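Local coordinates for protein phosphoribosylglycinamide synthetase (Anaerococcus prevotii, PDB 4DIM) that probably acts as an ATP-dependent ligase of the ATP-grasp family, binding ATP and a metal ion, at residues G21-A26 / N47-I52; L208-H213 / E245-I250; G214-M219 / A323-M328; V262-I265 / E270-I273; I377-E382 / D392-N397. All blocks are in the same frame, centred on the assembly; numbering follows the deposited sequence.

Contact 1 of 5, residues G21-A26 / N47-I52; sequences GLYKAA and NLADEI
The hydroxyl OH of Y23 is hydrogen-bonded to the carbonyl oxygen of G14, which holds the far end of a tyrosine whose near end packs on L48. The phenol suits this place because it can be apolar along its flanks and still satisfy a backbone carbonyl at its tip. With chi1 at -77°, CG lies beside the backbone N of Y23, and the ring runs out past A49, whose methyl CB approaches CE1 obliquely at 4.0 Å. L48 does not rest on the ring. Its CD1 lies 3.7 Å from Y23 CB, and the same methyl is 3.7 Å from the backbone N of K24, while CD2 comes within 4.1 Å of K24 CA, so the fork straddles the start of K24. These residues belong to the Rossmann-like part of the chain, where helices 20-29 and 43-48 connect the parallel strands 9-13, 32-37 and 51-54; G21, in the first turn of its helix, may be the last glycine of a GxGxxG pattern. Y23 also touches I12 and A35 on two of those strands. K24 adds only the foot of its side chain, CB at 4.1 Å from L48 CD1, and its ammonium NZ leads off to a weak, long ion pair with E28.

Contact 2 of 5, residues L208-H213 / E245-I250; sequences LFVMPH and EVKKAI
V210 on strand 206-219 and V246 on helix 236-253 meet tip to tip, each offering both methyls. Just before V210 in the strand, F209 points its CB away from the helix, and its ring meets Y293 and W314 instead. At V210 the direction reverses. Here chi1 is -172°, with CG1 opposite the backbone N, and the two branches are presented side by side: CG1 lies 3.8 Å from V246 CG2, and CG2 lies 3.8 Å from V246 CG1. V246 takes nearly the same torsion, so the two forks face each other methyl to methyl, and a short beta-branched residue on each side is enough to bridge helix and sheet. The amine end of K247 passes at the margin, NZ 4.3 Å from V210 CG2, without any polar bond between the two. An alanine in place of V210 would probably open a gap in front of V246, leaving its methyls without their mates across the contact. Further along, M211, a selenomethionine, packs on N292 and Y293 of helix 285-293; P212 returns to helix 236-253 at I239 and T242; and H213 hydrogen-bonds Q199 through NE2. One strand is thus sandwiched between two helices, one on each side, as expected for the layered alpha-plus-beta architecture of an ATP-grasp domain.

Contact 3 of 5, residues G214-M219 / A323-M328; sequences GDETYM and AGLARM
E216 and R327 form a two-pronged salt bridge in which each carboxylate oxygen has its own donor. R327 NE gives its hydrogen to E216 OE1 at 2.8 Å, and R327 NH2 gives one to E216 OE2 at 3.0 Å, the latter nearly straight at 167°. The grip is side-on, and both oxygens are met on their syn sides. Each lies close to the guanidinium plane, although the carboxylate is turned 35° against it. Extension makes this possible: the glutamate is straight beyond CG, and the arginine is straight from CG to NE. L325 lays CD2 over the centre of one guanidinium face, 4.0 Å above it, and brings CD1 to 4.0 Å from E216 OE2, so a leucine gives the ion pair an apolar flank. Replacing R327 by a leucine would probably leave the E216 carboxylate with neither of these two donors, its charge without a mate here. The backbone of E216 is satisfied separately, by hydrogen bonds to V226 and G227 of strand 223-230, and G214 O accepts a bond from H228 ND1. Y229 of that strand is touched by both E216 and L325. The bridge is therefore a salt link between next-nearest strands, reaching over the intervening strand 223-230 of the large antiparallel sheet, part of which belongs to the probable ATP-grasp domain.

Contact 4 of 5, residues V262-I265 / E270-I273; sequences VDMI and EVYI
V271 meets M264 early on strand 270-277: its CG2 lies 3.5 Å from CE of that selenomethionine, whose chain, bent at chi2 and chi3, swings the methyl back across the hairpin. The long unbranched chain of a methionine, here selenomethionine, suits this position because it can reach a neighbour that is not its direct pair. Next comes Y272, which forms the antiparallel hydrogen-bonded pair with I265. Y272 N donates to I265 O at 3.0 Å, and Y272 O accepts from I265 N at 2.9 Å. Beside these bonds, I265 CG2 rests 3.7 Å from Y272 CB. I273 follows, in a non-hydrogen-bonded pair with M264. Its CG1 lies 4.2 Å from M264 SE; with chi1 at -62° CG1 stands beside the backbone N, which leaves CG2 opposite that N, where it reaches V262 CG1 at 3.9 Å. The carbonyls of V271 and I273 are taken by N123 ND2 and T124 OG1, so this outermost strand also has polar partners beyond the hairpin. M264, V271 and I273 all press on helix 236-253. The backbone bonds set the register, while the apolar contacts of M264, V271 and I273 suit their face of the hairpin to burial under the helix.

Contact 5 of 5, residues I377-E382 / D392-N397; sequences IIVKEE and DVIINN
I377 and I394 join strand 375-381 to helix 384-395 in a beta-alpha unit, in which the helix follows the strand and folds back over one face of the large antiparallel sheet. The two isoleucines lie alongside each other pointing opposite ways, so that each one's CD1 lies near the other's CG2. I377 CD1 is 3.6 Å from I394 CG2, and I394 CD1 is 3.9 Å from I377 CG2. Similar torsions make the match, chi1 being -59° in I377 and -67° in I394: in both, CG1 stands beside the backbone N and CG2 opposite it, leaving one branch to each side. Beyond I377, the tip of I394 passes V379, pointing the opposite way as it does beside I377, its CD1 coming to 3.4 Å from V379 CG1. The shorter valine suits the spot because the long isoleucine has already spanned most of the distance. I395 takes a different line and crosses I377 at a slant, its CD1 meeting I377 CD1 at 3.4 Å. Between I377 and V379, I378 points its CB away and packs on E287 and I291 of helix 285-293, so the strand has a helix on each face. L391 supplements the helix side, touching both I377 and V379, and I394 also reaches I351 and I354 on strand 351-356. Past the isoleucines the chain turns, with N397 N bonded to I394 O, and the N397 side chain reaches back so that ND2 donates to V393 O at 2.7 Å, tilted 23° from the carbonyl plane.

How the contacts relate
Contacts 2 to 5 all involve the large antiparallel sheet, whereas contact 1 belongs to the separate parallel sheet, its centre about 27 to 33 Å from theirs. Contacts 2 and 4 share a buried layer: A249 and E245 of the helix pack on I273, and V246 meets M264. Contacts 3 and 5 join through neighbouring strands, R327 and L325 probably hydrogen-bonding I377 and V379 by their backbones. Contacts 2 and 3 use successive parts of strand 206-219. Chemistry follows place: helix-on-sheet contacts 2 and 5 are buried and aliphatic, contact 4 adds backbone pairing, partly buried contact 3 relies on charge, and partly buried contact 1 is apolar packing of a helix against another helix's end and the loop after it.

Contact 1 of 5, residues G21-A26 / N47-I52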
# COMPACT_ATOMS: atom_id res chain seq x y z
N GLY A 21 -1.06 13.16 5.89
CA GLY A 21 -0.56 13.86 4.72
C GLY A 21 -1.66 14.38 3.82
O GLY A 21 -1.58 15.47 3.24
N LEU A 22 -2.69 13.57 3.70
CA LEU A 22 -3.83 13.95 2.90
C LEU A 22 -4.68 15.01 3.61
O LEU A 22 -5.24 15.88 2.94
CB LEU A 22 -4.61 12.70 2.60
CG LEU A 22 -5.74 12.80 1.68
CD1 LEU A 22 -5.29 13.26 0.29
CD2 LEU A 22 -6.39 11.49 1.59
N TYR A 23 -4.73 14.99 4.95
CA TYR A 23 -5.42 16.01 5.74
C TYR A 23 -4.66 17.33 5.63
O TYR A 23 -5.26 18.40 5.53
CB TYR A 23 -5.54 15.59 7.22
CG TYR A 23 -6.62 14.57 7.47
CD1 TYR A 23 -7.94 14.96 7.73
CD2 TYR A 23 -6.34 13.21 7.49
CE1 TYR A 23 -8.95 14.02 7.95
CE2 TYR A 23 -7.34 12.26 7.72
CZ TYR A 23 -8.64 12.67 7.99
OH TYR A 23 -9.65 11.77 8.17
N LYS A 24 -3.35 17.26 5.63
CA LYS A 24 -2.48 18.43 5.53
C LYS A 24 -2.63 19.08 4.13
O LYS A 24 -2.78 20.30 4.02
CB LYS A 24 -1.02 18.03 5.80
CG LYS A 24 -0.11 19.22 6.10
CD LYS A 24 1.37 18.95 5.85
CE LYS A 24 1.85 19.47 4.51
NZ LYS A 24 3.30 19.19 4.27
N ALA A 25 -2.60 18.26 3.08
CA ALA A 25 -2.70 18.72 1.69
C ALA A 25 -4.04 19.36 1.43
O ALA A 25 -4.10 20.46 0.88
CB ALA A 25 -2.48 17.56 0.75
N ALA A 26 -5.11 18.69 1.85
CA ALA A 26 -6.47 19.23 1.77
C ALA A 26 -6.57 20.61 2.47
O ALA A 26 -7.15 21.53 1.92
CB ALA A 26 -7.44 18.26 2.41
N ASN A 47 -6.99 17.40 14.46
CA ASN A 47 -6.72 18.82 14.64
C ASN A 47 -6.56 19.49 13.26
O ASN A 47 -6.73 20.70 13.16
CB ASN A 47 -5.52 19.02 15.55
CG ASN A 47 -5.83 18.60 16.99
OD1 ASN A 47 -6.84 19.01 17.59
ND2 ASN A 47 -4.98 17.76 17.58
N LEU A 48 -6.28 18.70 12.19
CA LEU A 48 -6.27 19.19 10.81
C LEU A 48 -7.69 19.18 10.26
O LEU A 48 -8.02 20.06 9.45
CB LEU A 48 -5.37 18.34 9.87
CG LEU A 48 -3.86 18.58 9.92
CD1 LEU A 48 -3.09 17.38 9.32
CD2 LEU A 48 -3.49 19.88 9.20
N ALA A 49 -8.52 18.18 10.67
CA ALA A 49 -9.91 18.06 10.19
C ALA A 49 -10.81 19.15 10.73
O ALA A 49 -10.74 19.48 11.92
CB ALA A 49 -10.50 16.71 10.55
N ASP A 50 -11.67 19.68 9.86
CA ASP A 50 -12.66 20.70 10.24
C ASP A 50 -13.88 20.03 10.92
O ASP A 50 -14.47 20.61 11.84
CB ASP A 50 -13.12 21.50 9.00
CG ASP A 50 -12.03 22.28 8.30
OD1 ASP A 50 -10.90 21.77 8.21
OD2 ASP A 50 -12.32 23.39 7.78
N GLU A 51 -14.25 18.81 10.47
CA GLU A 51 -15.38 18.03 10.97
C GLU A 51 -14.95 16.58 11.28
O GLU A 51 -13.94 16.12 10.77
CB GLU A 51 -16.48 18.00 9.89
CG GLU A 51 -17.90 18.15 10.36
CD GLU A 51 -18.80 18.59 9.22
OE1 GLU A 51 -18.54 19.67 8.66
OE2 GLU A 51 -19.73 17.83 8.86
N ILE A 52 -15.75 15.87 12.11
CA ILE A 52 -15.56 14.46 12.44
C ILE A 52 -16.87 13.80 12.28
O ILE A 52 -17.84 14.30 12.84
CB ILE A 52 -14.99 14.20 13.85
CG1 ILE A 52 -13.71 15.04 14.09
CG2 ILE A 52 -14.73 12.68 14.05
CD1 ILE A 52 -13.05 14.90 15.40

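Contact 2 of 5, residues L208-H213 / E245-I250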
# COMPACT_ATOMS: atom_id res chain seq x y z
N LEU A 208 -0.64 7.92 -15.54
CA LEU A 208 0.36 8.98 -15.53
C LEU A 208 1.76 8.43 -15.36
O LEU A 208 2.71 8.91 -15.98
CB LEU A 208 0.06 9.94 -14.38
CG LEU A 208 -1.34 10.59 -14.43
CD1 LEU A 208 -1.45 11.70 -13.44
CD2 LEU A 208 -1.70 11.07 -15.83
N PHE A 209 1.90 7.46 -14.48
CA PHE A 209 3.19 6.85 -14.25
C PHE A 209 3.07 5.48 -13.58
O PHE A 209 2.02 5.08 -13.12
CB PHE A 209 4.06 7.78 -13.36
CG PHE A 209 3.53 7.95 -11.96
CD1 PHE A 209 3.82 7.03 -10.98
CD2 PHE A 209 2.77 9.05 -11.63
CE1 PHE A 209 3.33 7.19 -9.70
CE2 PHE A 209 2.25 9.19 -10.36
CZ PHE A 209 2.54 8.26 -9.40
N VAL A 210 4.18 4.78 -13.57
CA VAL A 210 4.40 3.56 -12.82
C VAL A 210 5.80 3.75 -12.22
O VAL A 210 6.77 3.95 -12.96
CB VAL A 210 4.23 2.23 -13.58
CG1 VAL A 210 4.30 1.06 -12.62
CG2 VAL A 210 2.89 2.20 -14.31
N MSE A 211 5.85 3.82 -10.89
CA MSE A 211 7.10 4.03 -10.19
C MSE A 211 7.50 2.80 -9.37
O MSE A 211 7.08 2.68 -8.22
CB MSE A 211 7.00 5.26 -9.27
CG MSE A 211 8.37 5.69 -8.70
SE MSE A 211 8.14 6.89 -7.20
CE MSE A 211 7.68 5.61 -6.01
N PRO A 212 8.42 1.96 -9.89
CA PRO A 212 8.92 0.84 -9.07
C PRO A 212 9.64 1.31 -7.82
O PRO A 212 10.15 2.42 -7.77
CB PRO A 212 9.88 0.11 -10.03
CG PRO A 212 9.40 0.48 -11.39
CD PRO A 212 8.91 1.88 -11.28
N HIS A 213 9.60 0.50 -6.76
CA HIS A 213 10.28 0.88 -5.52
C HIS A 213 10.72 -0.35 -4.72
O HIS A 213 10.17 -1.46 -4.85
CB HIS A 213 9.44 1.83 -4.63
CG HIS A 213 8.06 1.36 -4.35
ND1 HIS A 213 7.80 0.42 -3.36
CD2 HIS A 213 6.88 1.75 -4.89
CE1 HIS A 213 6.50 0.21 -3.39
NE2 HIS A 213 5.90 1.02 -4.28
N GLU A 245 3.05 -4.41 -17.11
CA GLU A 245 2.08 -5.24 -16.39
C GLU A 245 1.14 -4.39 -15.55
O GLU A 245 -0.04 -4.72 -15.48
CB GLU A 245 2.76 -6.28 -15.48
CG GLU A 245 3.54 -7.38 -16.18
CD GLU A 245 2.91 -8.01 -17.40
OE1 GLU A 245 1.95 -8.78 -17.22
OE2 GLU A 245 3.39 -7.77 -18.53
N VAL A 246 1.64 -3.32 -14.91
CA VAL A 246 0.76 -2.49 -14.11
C VAL A 246 -0.31 -1.83 -15.00
O VAL A 246 -1.48 -1.87 -14.66
CB VAL A 246 1.57 -1.45 -13.29
CG1 VAL A 246 0.66 -0.37 -12.71
CG2 VAL A 246 2.38 -2.14 -12.20
N LYS A 247 0.08 -1.25 -16.15
CA LYS A 247 -0.89 -0.65 -17.09
C LYS A 247 -1.94 -1.68 -17.56
O LYS A 247 -3.13 -1.35 -17.66
CB LYS A 247 -0.19 -0.02 -18.30
CG LYS A 247 0.45 1.33 -17.99
CD LYS A 247 1.10 1.96 -19.27
CE LYS A 247 1.86 3.25 -19.02
NZ LYS A 247 3.24 3.01 -18.48
N LYS A 248 -1.49 -2.92 -17.84
CA LYS A 248 -2.39 -4.00 -18.23
C LYS A 248 -3.37 -4.35 -17.12
O LYS A 248 -4.55 -4.58 -17.39
CB LYS A 248 -1.60 -5.25 -18.60
CG LYS A 248 -1.00 -5.23 -19.96
CD LYS A 248 0.08 -6.27 -20.13
CE LYS A 248 -0.44 -7.65 -20.14
NZ LYS A 248 0.62 -8.64 -20.41
N ALA A 249 -2.87 -4.45 -15.88
CA ALA A 249 -3.65 -4.81 -14.68
C ALA A 249 -4.67 -3.77 -14.35
O ALA A 249 -5.80 -4.08 -13.97
CB ALA A 249 -2.74 -4.96 -13.51
N ILE A 250 -4.27 -2.52 -14.43
CA ILE A 250 -5.17 -1.40 -14.18
C ILE A 250 -6.37 -1.53 -15.06
O ILE A 250 -7.49 -1.40 -14.58
CB ILE A 250 -4.42 -0.06 -14.38
CG1 ILE A 250 -3.53 0.23 -13.13
CG2 ILE A 250 -5.40 1.08 -14.63
CD1 ILE A 250 -2.44 1.19 -13.37

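Contact 3 of 5, residues G214-M219 / A323-M328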
# COMPACT_ATOMS: atom_id res chain seq x y z
N GLY A 214 11.76 -0.13 -3.95
CA GLY A 214 12.35 -1.16 -3.13
C GLY A 214 11.60 -1.30 -1.84
O GLY A 214 11.03 -0.33 -1.36
N ASP A 215 11.57 -2.53 -1.31
CA ASP A 215 10.83 -2.87 -0.10
C ASP A 215 11.76 -3.48 0.95
O ASP A 215 12.15 -4.64 0.81
CB ASP A 215 9.69 -3.85 -0.46
CG ASP A 215 8.54 -3.32 -1.34
OD1 ASP A 215 8.50 -2.08 -1.62
OD2 ASP A 215 7.65 -4.13 -1.71
N GLU A 216 12.15 -2.70 1.98
CA GLU A 216 12.97 -3.20 3.11
C GLU A 216 12.04 -3.83 4.15
O GLU A 216 10.93 -3.34 4.39
CB GLU A 216 13.83 -2.13 3.73
CG GLU A 216 14.93 -1.67 2.80
CD GLU A 216 15.71 -0.46 3.29
OE1 GLU A 216 15.24 0.19 4.25
OE2 GLU A 216 16.78 -0.16 2.71
N THR A 217 12.44 -4.95 4.71
CA THR A 217 11.54 -5.67 5.61
C THR A 217 12.29 -6.18 6.88
O THR A 217 13.52 -6.25 6.91
CB THR A 217 10.87 -6.78 4.75
OG1 THR A 217 9.54 -7.03 5.21
CG2 THR A 217 11.69 -8.05 4.67
N TYR A 218 11.51 -6.44 7.95
CA TYR A 218 12.01 -6.99 9.22
C TYR A 218 11.25 -8.26 9.52
O TYR A 218 10.02 -8.23 9.61
CB TYR A 218 11.88 -6.00 10.39
CG TYR A 218 12.55 -6.49 11.66
CD1 TYR A 218 13.90 -6.30 11.88
CD2 TYR A 218 11.83 -7.22 12.61
CE1 TYR A 218 14.53 -6.77 13.04
CE2 TYR A 218 12.44 -7.70 13.77
CZ TYR A 218 13.80 -7.47 13.98
OH TYR A 218 14.44 -7.94 15.12
N MSE A 219 11.98 -9.38 9.69
CA MSE A 219 11.39 -10.69 9.98
C MSE A 219 11.32 -10.93 11.49
O MSE A 219 12.35 -10.90 12.19
CB MSE A 219 12.23 -11.81 9.32
CG MSE A 219 11.66 -13.24 9.52
SE MSE A 219 9.78 -13.45 9.02
CE MSE A 219 9.98 -13.50 7.12
N ALA A 323 16.87 10.39 -5.67
CA ALA A 323 16.76 9.19 -4.86
C ALA A 323 16.11 9.59 -3.51
O ALA A 323 16.23 10.73 -3.07
CB ALA A 323 18.12 8.56 -4.66
N GLY A 324 15.32 8.66 -2.97
CA GLY A 324 14.64 8.75 -1.69
C GLY A 324 14.71 7.44 -0.92
O GLY A 324 14.79 6.34 -1.52
N LEU A 325 14.77 7.56 0.43
CA LEU A 325 14.85 6.43 1.37
C LEU A 325 14.00 6.76 2.57
O LEU A 325 14.17 7.82 3.17
CB LEU A 325 16.32 6.15 1.80
CG LEU A 325 16.58 5.09 2.90
CD1 LEU A 325 16.07 3.73 2.50
CD2 LEU A 325 18.02 4.98 3.24
N ALA A 326 13.09 5.88 2.93
CA ALA A 326 12.19 6.03 4.07
C ALA A 326 12.32 4.83 4.92
O ALA A 326 12.22 3.72 4.40
CB ALA A 326 10.75 6.20 3.63
N ARG A 327 12.60 5.01 6.20
CA ARG A 327 12.72 3.90 7.12
C ARG A 327 12.01 4.15 8.42
O ARG A 327 12.14 5.22 9.02
CB ARG A 327 14.21 3.68 7.41
CG ARG A 327 14.87 2.86 6.35
CD ARG A 327 16.22 2.43 6.83
NE ARG A 327 16.94 1.81 5.73
CZ ARG A 327 18.26 1.74 5.61
NH1 ARG A 327 19.05 2.26 6.55
NH2 ARG A 327 18.80 1.17 4.54
N MSE A 328 11.34 3.09 8.93
CA MSE A 328 10.74 3.12 10.25
C MSE A 328 11.86 2.97 11.28
O MSE A 328 12.77 2.17 11.07
CB MSE A 328 9.71 2.00 10.45
CG MSE A 328 8.57 1.98 9.40
SE MSE A 328 7.59 3.71 8.99
CE MSE A 328 8.32 4.14 7.19

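Contact 4 of 5, residues V262-I265 / E270-I273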
# COMPACT_ATOMS: atom_id res chain seq x y z
N VAL A 262 0.83 -1.43 -5.75
CA VAL A 262 1.11 -2.75 -6.29
C VAL A 262 2.30 -3.48 -5.58
O VAL A 262 3.31 -2.85 -5.20
CB VAL A 262 1.42 -2.68 -7.81
CG1 VAL A 262 1.19 -4.03 -8.47
CG2 VAL A 262 0.58 -1.59 -8.49
N ASP A 263 2.13 -4.81 -5.41
CA ASP A 263 3.13 -5.74 -4.88
C ASP A 263 3.52 -6.61 -6.04
O ASP A 263 2.67 -7.32 -6.60
CB ASP A 263 2.60 -6.59 -3.70
CG ASP A 263 2.09 -5.84 -2.48
OD1 ASP A 263 2.66 -4.76 -2.15
OD2 ASP A 263 1.21 -6.39 -1.77
N MSE A 264 4.77 -6.52 -6.43
CA MSE A 264 5.38 -7.24 -7.52
C MSE A 264 6.33 -8.33 -7.03
O MSE A 264 6.78 -8.35 -5.90
CB MSE A 264 6.24 -6.26 -8.36
CG MSE A 264 5.61 -4.85 -8.73
SE MSE A 264 4.34 -4.97 -10.11
CE MSE A 264 5.24 -6.18 -11.53
N ILE A 265 6.75 -9.16 -7.96
CA ILE A 265 7.82 -10.13 -7.74
C ILE A 265 8.59 -10.31 -9.06
O ILE A 265 8.00 -10.40 -10.14
CB ILE A 265 7.35 -11.48 -7.17
CG1 ILE A 265 8.54 -12.43 -6.95
CG2 ILE A 265 6.31 -12.11 -8.05
CD1 ILE A 265 8.40 -13.27 -5.89
N GLU A 270 11.22 -11.68 -15.48
CA GLU A 270 9.80 -11.53 -15.72
C GLU A 270 9.21 -11.12 -14.44
O GLU A 270 9.69 -11.56 -13.39
CB GLU A 270 9.15 -12.79 -16.29
CG GLU A 270 9.37 -12.97 -17.79
CD GLU A 270 8.99 -11.80 -18.68
OE1 GLU A 270 8.07 -11.02 -18.31
OE2 GLU A 270 9.63 -11.64 -19.75
N VAL A 271 8.23 -10.22 -14.51
CA VAL A 271 7.62 -9.65 -13.31
C VAL A 271 6.20 -10.09 -13.24
O VAL A 271 5.56 -10.28 -14.25
CB VAL A 271 7.78 -8.12 -13.23
CG1 VAL A 271 9.25 -7.73 -13.34
CG2 VAL A 271 6.97 -7.40 -14.32
N TYR A 272 5.72 -10.26 -12.02
CA TYR A 272 4.37 -10.74 -11.73
C TYR A 272 3.73 -9.88 -10.67
O TYR A 272 4.41 -9.47 -9.72
CB TYR A 272 4.42 -12.20 -11.23
CG TYR A 272 5.10 -13.14 -12.19
CD1 TYR A 272 4.36 -13.93 -13.07
CD2 TYR A 272 6.48 -13.29 -12.19
CE1 TYR A 272 4.98 -14.77 -13.98
CE2 TYR A 272 7.11 -14.15 -13.09
CZ TYR A 272 6.36 -14.86 -14.00
OH TYR A 272 6.97 -15.72 -14.92
N ILE A 273 2.40 -9.66 -10.79
CA ILE A 273 1.63 -8.88 -9.83
C ILE A 273 1.09 -9.80 -8.81
O ILE A 273 0.29 -10.67 -9.15
CB ILE A 273 0.48 -8.12 -10.54
CG1 ILE A 273 1.05 -7.12 -11.56
CG2 ILE A 273 -0.46 -7.43 -9.50
CD1 ILE A 273 0.16 -6.42 -12.23

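Contact 5 of 5, residues I377-E382 / D392-N397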
# COMPACT_ATOMS: atom_id res chain seq x y z
N ILE A 377 11.96 8.19 9.41
CA ILE A 377 12.95 9.07 8.80
C ILE A 377 12.78 9.03 7.30
O ILE A 377 12.73 7.94 6.73
CB ILE A 377 14.39 8.61 9.17
CG1 ILE A 377 14.63 8.61 10.71
CG2 ILE A 377 15.44 9.48 8.44
CD1 ILE A 377 15.81 7.81 11.12
N ILE A 378 12.81 10.20 6.66
CA ILE A 378 12.79 10.31 5.22
C ILE A 378 13.93 11.23 4.79
O ILE A 378 14.04 12.36 5.26
CB ILE A 378 11.45 10.76 4.61
CG1 ILE A 378 10.28 10.05 5.25
CG2 ILE A 378 11.48 10.50 3.08
CD1 ILE A 378 9.02 10.60 4.87
N VAL A 379 14.74 10.73 3.86
CA VAL A 379 15.84 11.46 3.25
C VAL A 379 15.73 11.37 1.73
O VAL A 379 15.05 10.47 1.21
CB VAL A 379 17.21 11.01 3.74
CG1 VAL A 379 17.28 11.11 5.27
CG2 VAL A 379 17.53 9.59 3.27
N LYS A 380 16.35 12.36 1.05
CA LYS A 380 16.48 12.50 -0.40
C LYS A 380 17.93 12.88 -0.70
O LYS A 380 18.54 13.58 0.11
CB LYS A 380 15.48 13.56 -0.97
CG LYS A 380 15.67 15.00 -0.48
CD LYS A 380 14.68 15.92 -1.17
CE LYS A 380 14.62 17.34 -0.67
NZ LYS A 380 15.94 18.05 -0.71
N GLU A 381 18.49 12.47 -1.85
CA GLU A 381 19.89 12.76 -2.23
C GLU A 381 20.11 12.31 -3.72
O GLU A 381 19.18 11.78 -4.29
CB GLU A 381 20.83 12.03 -1.23
CG GLU A 381 22.31 12.32 -1.30
CD GLU A 381 22.88 13.71 -1.44
OE1 GLU A 381 23.41 14.23 -0.42
OE2 GLU A 381 23.04 14.16 -2.60
N GLU A 382 21.27 12.58 -4.36
CA GLU A 382 21.48 12.20 -5.78
C GLU A 382 21.34 10.70 -6.04
O GLU A 382 20.86 10.29 -7.10
CB GLU A 382 22.87 12.65 -6.29
CG GLU A 382 22.96 14.11 -6.70
CD GLU A 382 24.29 14.50 -7.34
OE1 GLU A 382 25.18 13.64 -7.45
OE2 GLU A 382 24.43 15.69 -7.72
N ASP A 392 22.27 6.48 8.10
CA ASP A 392 23.06 5.88 9.19
C ASP A 392 23.56 6.90 10.18
O ASP A 392 23.71 6.57 11.35
CB ASP A 392 24.27 5.13 8.65
CG ASP A 392 23.94 3.85 7.92
OD1 ASP A 392 22.73 3.48 7.86
OD2 ASP A 392 24.89 3.23 7.37
N VAL A 393 23.84 8.13 9.72
CA VAL A 393 24.31 9.21 10.57
C VAL A 393 23.15 9.71 11.45
O VAL A 393 23.40 10.06 12.60
CB VAL A 393 24.91 10.36 9.72
CG1 VAL A 393 25.21 11.59 10.59
CG2 VAL A 393 26.16 9.91 8.99
N ILE A 394 21.91 9.75 10.90
CA ILE A 394 20.70 10.24 11.59
C ILE A 394 20.40 9.32 12.79
O ILE A 394 20.49 9.77 13.92
CB ILE A 394 19.49 10.34 10.58
CG1 ILE A 394 19.76 11.45 9.53
CG2 ILE A 394 18.13 10.62 11.29
CD1 ILE A 394 18.75 11.45 8.31
N ILE A 395 20.13 8.05 12.53
CA ILE A 395 19.84 7.01 13.54
C ILE A 395 20.87 6.94 14.66
O ILE A 395 20.51 6.67 15.81
CB ILE A 395 19.77 5.63 12.82
CG1 ILE A 395 18.48 5.49 12.04
CG2 ILE A 395 19.94 4.45 13.79
CD1 ILE A 395 17.21 5.22 12.90
N ASN A 396 22.15 7.06 14.29
CA ASN A 396 23.26 7.01 15.27
C ASN A 396 23.24 8.25 16.18
O ASN A 396 23.91 8.24 17.20
CB ASN A 396 24.63 6.87 14.58
CG ASN A 396 24.91 5.55 13.92
OD1 ASN A 396 24.07 4.66 13.86
ND2 ASN A 396 26.15 5.38 13.48
N ASN A 397 22.48 9.31 15.81
CA ASN A 397 22.27 10.54 16.58
C ASN A 397 20.83 10.61 17.11
O ASN A 397 20.36 11.70 17.45
CB ASN A 397 22.60 11.76 15.72
CG ASN A 397 24.08 12.01 15.58
OD1 ASN A 397 24.74 12.50 16.52
ND2 ASN A 397 24.67 11.63 14.44